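Local coordinates for protein flavin prenyltransferase PAD1, mitochondrial (Aspergillus niger, PDB 6QLG) that probably catalyses the metal-independent transfer of a dimethylallyl group onto the flavin of FMN, making the prenylated cofactor used by ferulic acid decarboxylase, at residues 57-62 and 207-212; 131-136 and 174-179. All coordinates share one frame; numbering follows the deposited sequence.

Both contacts are largely buried joints between helices of the same parallel-sheet flavoprotein fold, but they lie on opposite sides of the chain's centre, their own centres 22 Å apart. Contact 1 sits nearer the middle and ties the first helix after the opening strand to the last helix of the chain; its interface is purely apolar, while a charged arginine on the far side of the last helix holds dimethylallyl diphosphate. Contact 2, nested within the chain loop that contact 1 closes, joins two helices further out, and there an imidazole-carboxylate hydrogen bond accompanies the hydrocarbon packing. No atoms touch between them, and each reaches the third subunit.

Contact 1: residues 57-62 and 207-212; sequences IKVLIA and RMLDLF. With DMA (dimethylallyl diphosphate), chain N.
Val59 and Ala62 of helix 53-65 pack against Met208 and Leu209 of helix 197-210 in a small, wholly apolar helix-to-helix contact that joins an early helix of the fold to its last one. The backbones stay well apart, with Val59 CA 8.1 Å from Leu209 CA, and the side chains bridge the gap by their ends. Val59 does this with both branches: CG2 meets Met208 SD at 4.0 Å, the two side chains crossing at about a right angle, while CG1, lying anti to the backbone N (chi1 161°), faces Leu209 CD2 more loosely. One turn further on, the CB of Ala62 lies 3.8 Å from Leu209 CD1, so the two methyls of the leucine are shared between Val59 and Ala62.

The neighbouring Arg207 turns to a different side of the helix, into the substrate pocket. Its chain bends at chi2 and chi3, bringing the edge of the guanidinium to the diphosphate of dimethylallyl diphosphate. Arg207 NE donates to O3B of the ligand at 2.8 Å, and Arg207 NH2 to the bridging O3A at 3.2 Å, both nearly straight; this two-point grip should fix the rotation of the group. Arg207 NH1 makes a salt bridge to Asp210 OD2 at 3.4 Å whose hydrogen bond is weak, and NH2 also pairs with Glu152 of the second subunit. Gly113, Ser112 and Lys151 of that subunit join Tyr191 in binding the ligand, so the pocket is built across a subunit interface.

Within the chain, Val205 extends the apolar seam along helix 197-210 and Lys58 flanks it with salt bridges to Glu198 and Asp202. Beneath, Met208 rests on Val159 of strand 155-160, placing the last helix against the parallel sheet.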
ATOM      1  N   ILE B  57      -1.753 -36.923 -14.395  1.00 21.22           N
ATOM      2  CA  ILE B  57      -2.174 -38.298 -14.651  1.00 25.19           C
ATOM      3  C   ILE B  57      -2.189 -39.099 -13.355  1.00 24.61           C
ATOM      4  O   ILE B  57      -3.140 -39.841 -13.075  1.00 24.22           O
ATOM      5  CB  ILE B  57      -1.264 -38.947 -15.712  1.00 27.81           C
ATOM      6  CG1 ILE B  57      -1.526 -38.333 -17.089  1.00 24.90           C
ATOM      7  CG2 ILE B  57      -1.477 -40.453 -15.755  1.00 27.05           C
ATOM      8  CD1 ILE B  57      -0.396 -38.543 -18.076  1.00 26.25           C
ATOM      9  N   LYS B  58      -1.149 -38.948 -12.533  1.00 22.25           N
ATOM     10  CA  LYS B  58      -1.086 -39.708 -11.290  1.00 23.95           C
ATOM     11  C   LYS B  58      -2.093 -39.206 -10.264  1.00 29.03           C
ATOM     12  O   LYS B  58      -2.523 -39.975  -9.396  1.00 25.23           O
ATOM     13  CB  LYS B  58       0.331 -39.668 -10.722  1.00 26.68           C
ATOM     14  CG  LYS B  58       1.338 -40.427 -11.570  1.00 30.54           C
ATOM     15  CD  LYS B  58       2.459 -40.995 -10.724  1.00 38.81           C
ATOM     16  CE  LYS B  58       2.922 -42.339 -11.256  1.00 41.98           C
ATOM     17  NZ  LYS B  58       2.894 -43.381 -10.193  1.00 49.93           N
ATOM     18  N   VAL B  59      -2.484 -37.931 -10.340  1.00 21.87           N
ATOM     19  CA  VAL B  59      -3.544 -37.441  -9.465  1.00 22.31           C
ATOM     20  C   VAL B  59      -4.868 -38.113  -9.811  1.00 24.92           C
ATOM     21  O   VAL B  59      -5.620 -38.533  -8.922  1.00 23.97           O
ATOM     22  CB  VAL B  59      -3.643 -35.906  -9.544  1.00 24.94           C
ATOM     23  CG1 VAL B  59      -4.992 -35.431  -9.028  1.00 19.94           C
ATOM     24  CG2 VAL B  59      -2.513 -35.257  -8.749  1.00 21.46           C
ATOM     25  N   LEU B  60      -5.171 -38.236 -11.107  1.00 21.80           N
ATOM     26  CA  LEU B  60      -6.405 -38.895 -11.523  1.00 27.44           C
ATOM     27  C   LEU B  60      -6.431 -40.352 -11.072  1.00 26.51           C
ATOM     28  O   LEU B  60      -7.469 -40.853 -10.624  1.00 28.44           O
ATOM     29  CB  LEU B  60      -6.562 -38.803 -13.042  1.00 27.77           C
ATOM     30  CG  LEU B  60      -6.974 -37.452 -13.627  1.00 27.42           C
ATOM     31  CD1 LEU B  60      -6.795 -37.449 -15.138  1.00 25.20           C
ATOM     32  CD2 LEU B  60      -8.408 -37.121 -13.256  1.00 24.42           C
ATOM     33  N   ILE B  61      -5.296 -41.044 -11.179  1.00 27.60           N
ATOM     34  CA  ILE B  61      -5.228 -42.440 -10.757  1.00 30.18           C
ATOM     35  C   ILE B  61      -5.404 -42.552  -9.249  1.00 32.29           C
ATOM     36  O   ILE B  61      -6.122 -43.432  -8.756  1.00 32.31           O
ATOM     37  CB  ILE B  61      -3.901 -43.069 -11.223  1.00 26.43           C
ATOM     38  CG1 ILE B  61      -3.857 -43.153 -12.751  1.00 29.81           C
ATOM     39  CG2 ILE B  61      -3.705 -44.447 -10.601  1.00 33.68           C
ATOM     40  CD1 ILE B  61      -2.482 -43.460 -13.304  1.00 25.40           C
ATOM     41  N   ALA B  62      -4.765 -41.656  -8.491  1.00 27.81           N
ATOM     42  CA  ALA B  62      -4.847 -41.719  -7.036  1.00 26.50           C
ATOM     43  C   ALA B  62      -6.254 -41.403  -6.541  1.00 28.53           C
ATOM     44  O   ALA B  62      -6.733 -42.022  -5.583  1.00 32.56           O
ATOM     45  CB  ALA B  62      -3.830 -40.764  -6.411  1.00 29.91           C
ATOM     46  N   ARG B 207       1.103 -35.526  -1.154  1.00 24.03           N
ATOM     47  CA  ARG B 207       1.081 -34.280  -0.397  1.00 28.49           C
ATOM     48  C   ARG B 207       0.069 -33.296  -0.968  1.00 26.98           C
ATOM     49  O   ARG B 207      -0.530 -32.520  -0.215  1.00 24.02           O
ATOM     50  CB  ARG B 207       2.479 -33.662  -0.366  1.00 23.26           C
ATOM     51  CG  ARG B 207       3.518 -34.526   0.335  1.00 26.04           C
ATOM     52  CD  ARG B 207       3.327 -34.523   1.847  1.00 28.59           C
ATOM     53  NE  ARG B 207       3.824 -33.286   2.447  1.00 35.66           N
ATOM     54  CZ  ARG B 207       3.047 -32.294   2.867  1.00 34.89           C
ATOM     55  NH1 ARG B 207       1.728 -32.388   2.760  1.00 36.79           N
ATOM     56  NH2 ARG B 207       3.589 -31.203   3.393  1.00 35.65           N
ATOM     57  N   MET B 208      -0.133 -33.310  -2.289  1.00 25.46           N
ATOM     58  CA  MET B 208      -1.195 -32.507  -2.891  1.00 26.17           C
ATOM     59  C   MET B 208      -2.553 -32.882  -2.317  1.00 27.49           C
ATOM     60  O   MET B 208      -3.332 -32.015  -1.907  1.00 25.11           O
ATOM     61  CB  MET B 208      -1.213 -32.698  -4.409  1.00 27.22           C
ATOM     62  CG  MET B 208      -0.041 -32.120  -5.162  1.00 27.45           C
ATOM     63  SD  MET B 208      -0.096 -32.675  -6.879  1.00 24.54           S
ATOM     64  CE  MET B 208       1.632 -32.507  -7.325  1.00 19.91           C
ATOM     65  N   LEU B 209      -2.856 -34.182  -2.292  1.00 22.29           N
ATOM     66  CA  LEU B 209      -4.179 -34.634  -1.883  1.00 25.47           C
ATOM     67  C   LEU B 209      -4.392 -34.518  -0.379  1.00 24.99           C
ATOM     68  O   LEU B 209      -5.540 -34.582   0.074  1.00 26.27           O
ATOM     69  CB  LEU B 209      -4.403 -36.072  -2.351  1.00 24.79           C
ATOM     70  CG  LEU B 209      -4.289 -36.267  -3.866  1.00 31.54           C
ATOM     71  CD1 LEU B 209      -4.678 -37.681  -4.271  1.00 30.24           C
ATOM     72  CD2 LEU B 209      -5.133 -35.243  -4.618  1.00 28.72           C
ATOM     73  N   ASP B 210      -3.317 -34.350   0.400  1.00 26.88           N
ATOM     74  CA  ASP B 210      -3.472 -34.011   1.811  1.00 26.48           C
ATOM     75  C   ASP B 210      -4.278 -32.732   1.989  1.00 28.64           C
ATOM     76  O   ASP B 210      -5.018 -32.594   2.970  1.00 29.43           O
ATOM     77  CB  ASP B 210      -2.102 -33.851   2.477  1.00 29.58           C
ATOM     78  CG  ASP B 210      -1.447 -35.178   2.802  1.00 34.14           C
ATOM     79  OD1 ASP B 210      -2.159 -36.202   2.848  1.00 31.87           O
ATOM     80  OD2 ASP B 210      -0.218 -35.192   3.020  1.00 34.18           O
ATOM     81  N   LEU B 211      -4.146 -31.787   1.057  1.00 26.64           N
ATOM     82  CA  LEU B 211      -4.865 -30.523   1.148  1.00 28.87           C
ATOM     83  C   LEU B 211      -6.366 -30.683   0.948  1.00 30.25           C
ATOM     84  O   LEU B 211      -7.118 -29.757   1.267  1.00 30.67           O
ATOM     85  CB  LEU B 211      -4.295 -29.534   0.132  1.00 27.41           C
ATOM     86  CG  LEU B 211      -2.851 -29.129   0.434  1.00 28.76           C
ATOM     87  CD1 LEU B 211      -2.165 -28.562  -0.798  1.00 26.90           C
ATOM     88  CD2 LEU B 211      -2.811 -28.136   1.587  1.00 25.76           C
ATOM     89  N   PHE B 212      -6.816 -31.826   0.430  1.00 27.51           N
ATOM     90  CA  PHE B 212      -8.232 -32.165   0.375  1.00 27.93           C
ATOM     91  C   PHE B 212      -8.616 -33.171   1.452  1.00 33.54           C
ATOM     92  O   PHE B 212      -9.678 -33.798   1.353  1.00 33.74           O
ATOM     93  CB  PHE B 212      -8.597 -32.708  -1.007  1.00 29.05           C
ATOM     94  CG  PHE B 212      -8.316 -31.752  -2.130  1.00 31.52           C
ATOM     95  CD1 PHE B 212      -9.246 -30.790  -2.489  1.00 29.62           C
ATOM     96  CD2 PHE B 212      -7.120 -31.815  -2.828  1.00 28.77           C
ATOM     97  CE1 PHE B 212      -8.989 -29.908  -3.523  1.00 26.76           C
ATOM     98  CE2 PHE B 212      -6.856 -30.935  -3.862  1.00 31.96           C
ATOM     99  CZ  PHE B 212      -7.792 -29.980  -4.210  1.00 25.28           C
TER
HETATM  100  C1  DMA N 301       9.713 -31.854   5.240  1.00 51.77           C
HETATM  101  O1  DMA N 301       8.313 -31.816   5.253  1.00 54.58           O
HETATM  102  C2  DMA N 301      10.249 -31.605   6.648  1.00 46.48           C
HETATM  103  C3  DMA N 301      11.017 -32.500   7.235  1.00 44.96           C
HETATM  104  C4  DMA N 301      11.540 -32.240   8.643  1.00 41.22           C
HETATM  105  C5  DMA N 301      11.382 -33.797   6.516  1.00 46.49           C
HETATM  106  PA  DMA N 301       7.561 -30.472   4.659  1.00 60.84           P
HETATM  107  O1A DMA N 301       8.597 -29.412   4.355  1.00 49.40           O
HETATM  108  O2A DMA N 301       6.576 -29.947   5.673  1.00 47.34           O
HETATM  109  O3A DMA N 301       6.747 -30.853   3.278  1.00 56.86           O
HETATM  110  PB  DMA N 301       7.207 -32.062   2.261  1.00 52.80           P
HETATM  111  O1B DMA N 301       8.710 -32.173   2.264  1.00 52.71           O
HETATM  112  O2B DMA N 301       6.745 -31.747   0.857  1.00 56.09           O
HETATM  113  O3B DMA N 301       6.594 -33.360   2.730  1.00 53.25           O

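Contact 2: residues 131-136 and 174-179; sequences AAIHSG and LEVTRA
A histidine-carboxylate hydrogen bond between helix 127-135 and helix 167-178 sets this contact apart: His134 NE2 donates to Glu175 OE1 at 2.7 Å. The bond is nearly straight and lies in the imidazole plane, but the donor comes in on the anti side of the oxygen, tilted out of the carboxylate plane; ring and carboxylate planes are 25° apart. His134 reaches across because its CG stands anti to the backbone N (chi1 167°), which also lays the ring edge alongside Glu175, whose CB is 3.5 Å from His134 CD2.

Beside this polar pair, Ile133 CG2 touches Val176 CG2 at 3.9 Å, one methyl against another. The axes of segments 131-135 and 174-178 approach to 9.4 Å and cross at 56°. The first helix ends at Ser135, and Gly136, with positive phi, leaves helical geometry; the His134 and Ser135 carbonyl oxygens accept from Arg171 and Asn172 of the fourth subunit.

Helix 127-135 also carries Thr129, which binds FMN, so the contact joins a helix of the flavin site to helix 167-178. On the other flanks, Ile133 continues onto Ala146 and Leu150 of helix 141-151, while Val176 packs on Ile183 of strand 182-183, outermost within this chain.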
ATOM      1  N   ALA B 131      -2.129 -16.787 -14.014  1.00 16.91           N
ATOM      2  CA  ALA B 131      -2.430 -15.377 -14.241  1.00 18.95           C
ATOM      3  C   ALA B 131      -3.897 -15.166 -14.586  1.00 19.76           C
ATOM      4  O   ALA B 131      -4.498 -14.166 -14.173  1.00 17.26           O
ATOM      5  CB  ALA B 131      -1.541 -14.829 -15.350  1.00 16.29           C
ATOM      6  N   ALA B 132      -4.485 -16.081 -15.361  1.00 16.12           N
ATOM      7  CA  ALA B 132      -5.912 -15.996 -15.651  1.00 19.48           C
ATOM      8  C   ALA B 132      -6.733 -16.027 -14.368  1.00 20.00           C
ATOM      9  O   ALA B 132      -7.684 -15.254 -14.209  1.00 22.07           O
ATOM     10  CB  ALA B 132      -6.330 -17.134 -16.585  1.00 15.92           C
ATOM     11  N   ILE B 133      -6.367 -16.907 -13.434  1.00 19.40           N
ATOM     12  CA  ILE B 133      -7.105 -17.011 -12.180  1.00 18.75           C
ATOM     13  C   ILE B 133      -6.865 -15.782 -11.312  1.00 20.69           C
ATOM     14  O   ILE B 133      -7.800 -15.235 -10.715  1.00 17.25           O
ATOM     15  CB  ILE B 133      -6.721 -18.312 -11.450  1.00 18.13           C
ATOM     16  CG1 ILE B 133      -7.103 -19.525 -12.302  1.00 21.83           C
ATOM     17  CG2 ILE B 133      -7.396 -18.384 -10.089  1.00 18.33           C
ATOM     18  CD1 ILE B 133      -6.484 -20.825 -11.830  1.00 18.57           C
ATOM     19  N   HIS B 134      -5.613 -15.325 -11.229  1.00 18.73           N
ATOM     20  CA  HIS B 134      -5.306 -14.138 -10.436  1.00 19.81           C
ATOM     21  C   HIS B 134      -6.007 -12.904 -10.992  1.00 20.96           C
ATOM     22  O   HIS B 134      -6.605 -12.123 -10.242  1.00 18.63           O
ATOM     23  CB  HIS B 134      -3.794 -13.914 -10.383  1.00 16.86           C
ATOM     24  CG  HIS B 134      -3.406 -12.564  -9.865  1.00 19.70           C
ATOM     25  ND1 HIS B 134      -3.264 -11.463 -10.684  1.00 18.11           N
ATOM     26  CD2 HIS B 134      -3.138 -12.133  -8.609  1.00 18.19           C
ATOM     27  CE1 HIS B 134      -2.926 -10.415  -9.955  1.00 18.93           C
ATOM     28  NE2 HIS B 134      -2.841 -10.794  -8.693  1.00 22.04           N
ATOM     29  N   SER B 135      -5.936 -12.703 -12.311  1.00 21.69           N
ATOM     30  CA  SER B 135      -6.536 -11.513 -12.905  1.00 18.17           C
ATOM     31  C   SER B 135      -8.056 -11.577 -12.884  1.00 21.37           C
ATOM     32  O   SER B 135      -8.719 -10.534 -12.821  1.00 20.93           O
ATOM     33  CB  SER B 135      -6.045 -11.333 -14.342  1.00 17.94           C
ATOM     34  OG  SER B 135      -6.493 -12.400 -15.164  1.00 17.71           O
ATOM     35  N   GLY B 136      -8.623 -12.780 -12.927  1.00 19.27           N
ATOM     36  CA  GLY B 136     -10.049 -12.956 -13.079  1.00 20.16           C
ATOM     37  C   GLY B 136     -10.514 -13.142 -14.508  1.00 18.36           C
ATOM     38  O   GLY B 136     -11.718 -13.308 -14.734  1.00 18.62           O
ATOM     39  N   LEU B 174       1.217 -14.691  -4.611  1.00 16.85           N
ATOM     40  CA  LEU B 174       0.882 -14.120  -3.310  1.00 20.08           C
ATOM     41  C   LEU B 174      -0.569 -13.656  -3.274  1.00 20.53           C
ATOM     42  O   LEU B 174      -1.307 -13.958  -2.329  1.00 18.89           O
ATOM     43  CB  LEU B 174       1.823 -12.958  -2.982  1.00 16.67           C
ATOM     44  CG  LEU B 174       1.475 -12.168  -1.715  1.00 19.27           C
ATOM     45  CD1 LEU B 174       1.603 -13.045  -0.473  1.00 18.44           C
ATOM     46  CD2 LEU B 174       2.342 -10.922  -1.585  1.00 19.69           C
ATOM     47  N   GLU B 175      -1.000 -12.931  -4.308  1.00 17.14           N
ATOM     48  CA  GLU B 175      -2.324 -12.321  -4.280  1.00 21.01           C
ATOM     49  C   GLU B 175      -3.436 -13.336  -4.524  1.00 21.64           C
ATOM     50  O   GLU B 175      -4.528 -13.188  -3.963  1.00 23.11           O
ATOM     51  CB  GLU B 175      -2.387 -11.173  -5.293  1.00 16.56           C
ATOM     52  CG  GLU B 175      -1.559  -9.961  -4.846  1.00 21.79           C
ATOM     53  CD  GLU B 175      -1.607  -8.789  -5.814  1.00 25.29           C
ATOM     54  OE1 GLU B 175      -2.292  -8.882  -6.854  1.00 24.83           O
ATOM     55  OE2 GLU B 175      -0.944  -7.768  -5.532  1.00 26.39           O
ATOM     56  N   VAL B 176      -3.191 -14.372  -5.329  1.00 18.47           N
ATOM     57  CA  VAL B 176      -4.208 -15.411  -5.459  1.00 15.54           C
ATOM     58  C   VAL B 176      -4.263 -16.259  -4.193  1.00 19.58           C
ATOM     59  O   VAL B 176      -5.323 -16.791  -3.841  1.00 20.50           O
ATOM     60  CB  VAL B 176      -3.970 -16.267  -6.721  1.00 21.90           C
ATOM     61  CG1 VAL B 176      -2.955 -17.376  -6.460  1.00 15.40           C
ATOM     62  CG2 VAL B 176      -5.288 -16.851  -7.221  1.00 20.69           C
ATOM     63  N   THR B 177      -3.137 -16.391  -3.483  1.00 19.78           N
ATOM     64  CA  THR B 177      -3.153 -17.054  -2.182  1.00 21.99           C
ATOM     65  C   THR B 177      -4.061 -16.309  -1.210  1.00 25.02           C
ATOM     66  O   THR B 177      -4.883 -16.916  -0.513  1.00 23.20           O
ATOM     67  CB  THR B 177      -1.730 -17.154  -1.624  1.00 22.70           C
ATOM     68  OG1 THR B 177      -0.996 -18.154  -2.340  1.00 21.05           O
ATOM     69  CG2 THR B 177      -1.746 -17.505  -0.140  1.00 24.77           C
ATOM     70  N   ARG B 178      -3.933 -14.980  -1.163  1.00 22.06           N
ATOM     71  CA  ARG B 178      -4.782 -14.187  -0.281  1.00 24.25           C
ATOM     72  C   ARG B 178      -6.250 -14.297  -0.673  1.00 25.63           C
ATOM     73  O   ARG B 178      -7.130 -14.217   0.193  1.00 23.16           O
ATOM     74  CB  ARG B 178      -4.316 -12.730  -0.289  1.00 25.67           C
ATOM     75  CG  ARG B 178      -3.016 -12.524   0.488  1.00 33.77           C
ATOM     76  CD  ARG B 178      -2.354 -11.188   0.197  1.00 32.28           C
ATOM     77  NE  ARG B 178      -1.159 -11.004   1.017  1.00 33.62           N
ATOM     78  CZ  ARG B 178      -0.291 -10.008   0.872  1.00 33.98           C
ATOM     79  NH1 ARG B 178      -0.478  -9.091  -0.067  1.00 30.22           N
ATOM     80  NH2 ARG B 178       0.769  -9.931   1.669  1.00 36.38           N
ATOM     81  N   ALA B 179      -6.534 -14.506  -1.957  1.00 21.46           N
ATOM     82  CA  ALA B 179      -7.904 -14.726  -2.404  1.00 23.33           C
ATOM     83  C   ALA B 179      -8.424 -16.119  -2.071  1.00 24.95           C
ATOM     84  O   ALA B 179      -9.614 -16.380  -2.279  1.00 26.04           O
ATOM     85  CB  ALA B 179      -8.013 -14.485  -3.912  1.00 22.29           C
TER